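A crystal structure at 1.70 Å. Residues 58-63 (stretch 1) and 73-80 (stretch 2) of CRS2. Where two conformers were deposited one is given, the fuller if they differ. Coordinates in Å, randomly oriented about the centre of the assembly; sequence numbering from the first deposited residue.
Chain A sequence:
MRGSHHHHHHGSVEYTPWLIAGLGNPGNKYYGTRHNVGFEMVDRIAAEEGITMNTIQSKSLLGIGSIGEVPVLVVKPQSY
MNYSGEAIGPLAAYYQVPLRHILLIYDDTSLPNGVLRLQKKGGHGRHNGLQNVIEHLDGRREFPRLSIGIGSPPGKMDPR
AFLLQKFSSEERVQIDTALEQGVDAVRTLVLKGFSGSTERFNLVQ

Stretch 1, residues 58-63: SKSLLG
Stretch 2 (73-80) LVVKPQSY

Residues 60-63 and 73-77 form two neighbouring antiparallel strands of one sheet. Their N-to-C directions differ by 168°, and their axes approach to 4.6 Å. The contact buries 498 Å², both sides summed. Most of the polar work is done by the backbone.

The register pairs Ser60 with Pro77, Leu61 with Lys76, Leu62 with Val75, and Gly63 with Val74. Ser60 CA lies 4.0 Å from Pro77 CA, Leu61 CA 5.3 Å from Lys76 CA, Leu62 CA 4.3 Å from Val75 CA, and Gly63 CA 5.3 Å from Val74 CA. The two wide pairs are the hydrogen-bonded ones. Backbone angles in the strands are extended: -139/169 at Ser60, -148/169 at Leu62, -120/139 at Leu73, -110/128 at Val74, -134/140 at Val75, -126/101 at Lys76 and -64/139 at Pro77.

Leu61 covers the most surface and sits at phi/psi -104/134. Its N donates to Lys76 O at 3.0 Å, and Lys76 N donates to Leu61 O at 2.9 Å. Both bonds are nearly straight, with angles of 173° and 178°. Leu61 O also receives a CA-H...O contact from Val75 CA at 3.5 Å. The side chain has chi1 -90° and chi2 174°. It lies on the same face as Lys76 and Val74, partly exposed. Lys76 starts on this face with chi1 m and chi2 t, but its end leads away, and its NZ is hydrogen-bonded elsewhere in the structure. A long lysine suits this partly exposed place because its charge can leave the contact.

Lys59 and Gln78 extend the pairing beyond the strands. Gln78 N donates to Lys59 O at 2.7 Å, with an angle of 155°. Lys59 has phi/psi 60/28, a left-handed turn conformation just before the strand. Its CB lies 4.3 Å from Ser79 CB, while its exposed chain (m, t, t, p) leads its end away. Gln78, at -113/41, has chi1 -51° and chi2 -67°. This fold brings its CG to 3.8 Å from Leu61 N, so the aliphatic CG packs beside the backbone of Leu61.

At the other end, Gly63 N donates to Val74 O at 3.0 Å, and Val74 N donates to Gly63 O at 2.9 Å. Gly63 is extended at -141/150. An ideal CB here would lie 3.7 Å from Val74 CG2. Leu73 CA approaches Gly63 O at 3.3 Å, and Leu62 CA approaches Val74 O at 3.2 Å, both as CA-H...O contacts.

The other face carries Ser60, Leu62, Val75 and Pro77, all buried. Leu62 (chi1 62°, chi2 93°) packs its CB 4.0 Å from Val75 CG2, and Val75 has chi1 176°. Branched Val75 suits an extended strand. Pro77 lacks an amide hydrogen, but its pairing with Ser60 is non-hydrogen-bonded and needs none from it. Ser60, chi1 m, places OG 3.5 Å from Pro77 CA. Ser60 OG donates to Ser58 O at 3.0 Å, so the small polar group is satisfied despite burial.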

# COMPACT_ATOMS: atom_id res chain seq x y z
N SER A 58 -9.32 3.62 -14.33
CA SER A 58 -8.82 2.22 -14.20
C SER A 58 -9.19 1.52 -12.86
O SER A 58 -8.32 1.01 -12.13
CB SER A 58 -7.28 2.22 -14.31
OG SER A 58 -6.82 0.87 -14.42
N LYS A 59 -10.48 1.54 -12.54
CA LYS A 59 -11.04 0.90 -11.32
C LYS A 59 -10.45 1.44 -10.07
O LYS A 59 -10.48 0.74 -9.08
CB LYS A 59 -10.65 -0.58 -11.34
CG LYS A 59 -11.14 -1.35 -12.58
CD LYS A 59 -10.80 -2.85 -12.50
CE LYS A 59 -11.75 -3.71 -13.32
NZ LYS A 59 -11.67 -3.32 -14.74
N SER A 60 -9.99 2.71 -10.07
CA SER A 60 -9.36 3.25 -8.88
C SER A 60 -9.79 4.66 -8.61
O SER A 60 -10.31 5.34 -9.48
CB SER A 60 -7.83 3.35 -9.15
OG SER A 60 -7.32 2.03 -9.44
N LEU A 61 -9.44 5.10 -7.45
CA LEU A 61 -9.41 6.50 -7.05
C LEU A 61 -7.92 6.84 -7.08
O LEU A 61 -7.09 6.06 -6.60
CB LEU A 61 -9.88 6.72 -5.59
CG LEU A 61 -11.34 6.95 -5.50
CD1 LEU A 61 -11.71 7.02 -4.00
CD2 LEU A 61 -11.65 8.26 -6.25
N LEU A 62 -7.56 7.99 -7.67
CA LEU A 62 -6.17 8.33 -7.62
C LEU A 62 -6.03 9.81 -7.57
O LEU A 62 -6.99 10.54 -7.87
CB LEU A 62 -5.33 7.72 -8.76
CG LEU A 62 -5.73 8.18 -10.15
CD1 LEU A 62 -4.90 9.41 -10.63
CD2 LEU A 62 -5.55 7.06 -11.18
N GLY A 63 -4.80 10.25 -7.29
CA GLY A 63 -4.41 11.69 -7.30
C GLY A 63 -3.03 11.81 -7.90
O GLY A 63 -2.17 10.94 -7.73
N LEU A 73 1.90 9.28 -8.68
CA LEU A 73 0.46 9.13 -8.57
C LEU A 73 0.18 8.32 -7.33
O LEU A 73 0.98 7.49 -6.97
CB LEU A 73 -0.25 8.64 -9.82
CG LEU A 73 0.21 7.37 -10.42
CD1 LEU A 73 -1.00 6.75 -11.10
CD2 LEU A 73 1.24 7.62 -11.52
N VAL A 74 -0.84 8.69 -6.58
CA VAL A 74 -1.21 7.95 -5.38
C VAL A 74 -2.51 7.28 -5.67
O VAL A 74 -3.37 7.91 -6.13
CB VAL A 74 -1.25 8.81 -4.08
CG1 VAL A 74 0.15 9.29 -3.70
CG2 VAL A 74 -2.18 9.95 -4.22
N VAL A 75 -2.62 5.98 -5.43
CA VAL A 75 -3.76 5.22 -5.92
C VAL A 75 -4.37 4.28 -4.87
O VAL A 75 -3.64 3.64 -4.14
CB VAL A 75 -3.19 4.28 -7.01
CG1 VAL A 75 -4.24 3.33 -7.58
CG2 VAL A 75 -2.48 5.02 -8.11
N LYS A 76 -5.70 4.20 -4.85
CA LYS A 76 -6.50 3.27 -4.04
C LYS A 76 -7.40 2.56 -5.02
O LYS A 76 -8.41 3.13 -5.51
CB LYS A 76 -7.37 3.99 -2.99
CG LYS A 76 -6.47 4.68 -1.92
CD LYS A 76 -7.24 5.07 -0.64
CE LYS A 76 -8.21 6.20 -0.92
NZ LYS A 76 -8.95 6.69 0.28
N PRO A 77 -7.06 1.34 -5.38
CA PRO A 77 -7.91 0.59 -6.27
C PRO A 77 -9.25 0.35 -5.58
O PRO A 77 -9.35 0.13 -4.35
CB PRO A 77 -7.23 -0.78 -6.45
CG PRO A 77 -5.76 -0.53 -6.05
CD PRO A 77 -5.86 0.60 -5.03
N GLN A 78 -10.30 0.48 -6.36
CA GLN A 78 -11.64 0.26 -5.90
C GLN A 78 -12.23 -0.98 -6.60
O GLN A 78 -13.38 -0.98 -7.00
CB GLN A 78 -12.54 1.48 -6.20
CG GLN A 78 -11.88 2.78 -5.68
CD GLN A 78 -11.79 2.84 -4.18
OE1 GLN A 78 -10.72 3.21 -3.60
NE2 GLN A 78 -12.92 2.55 -3.53
N SER A 79 -11.41 -2.00 -6.73
CA SER A 79 -11.77 -3.20 -7.46
C SER A 79 -12.12 -4.41 -6.57
O SER A 79 -12.50 -5.47 -7.03
CB SER A 79 -10.47 -3.54 -8.17
OG SER A 79 -9.40 -3.58 -7.20
N TYR A 80 -11.94 -4.22 -5.28
CA TYR A 80 -11.86 -5.26 -4.25
C TYR A 80 -10.45 -5.77 -4.24
O TYR A 80 -9.77 -5.78 -5.31
CB TYR A 80 -12.84 -6.45 -4.41
CG TYR A 80 -14.24 -5.98 -4.09
CD1 TYR A 80 -15.10 -5.60 -5.11
CD2 TYR A 80 -14.70 -5.93 -2.77
CE1 TYR A 80 -16.42 -5.24 -4.81
CE2 TYR A 80 -15.99 -5.51 -2.45
CZ TYR A 80 -16.83 -5.11 -3.48
OH TYR A 80 -18.12 -4.72 -3.15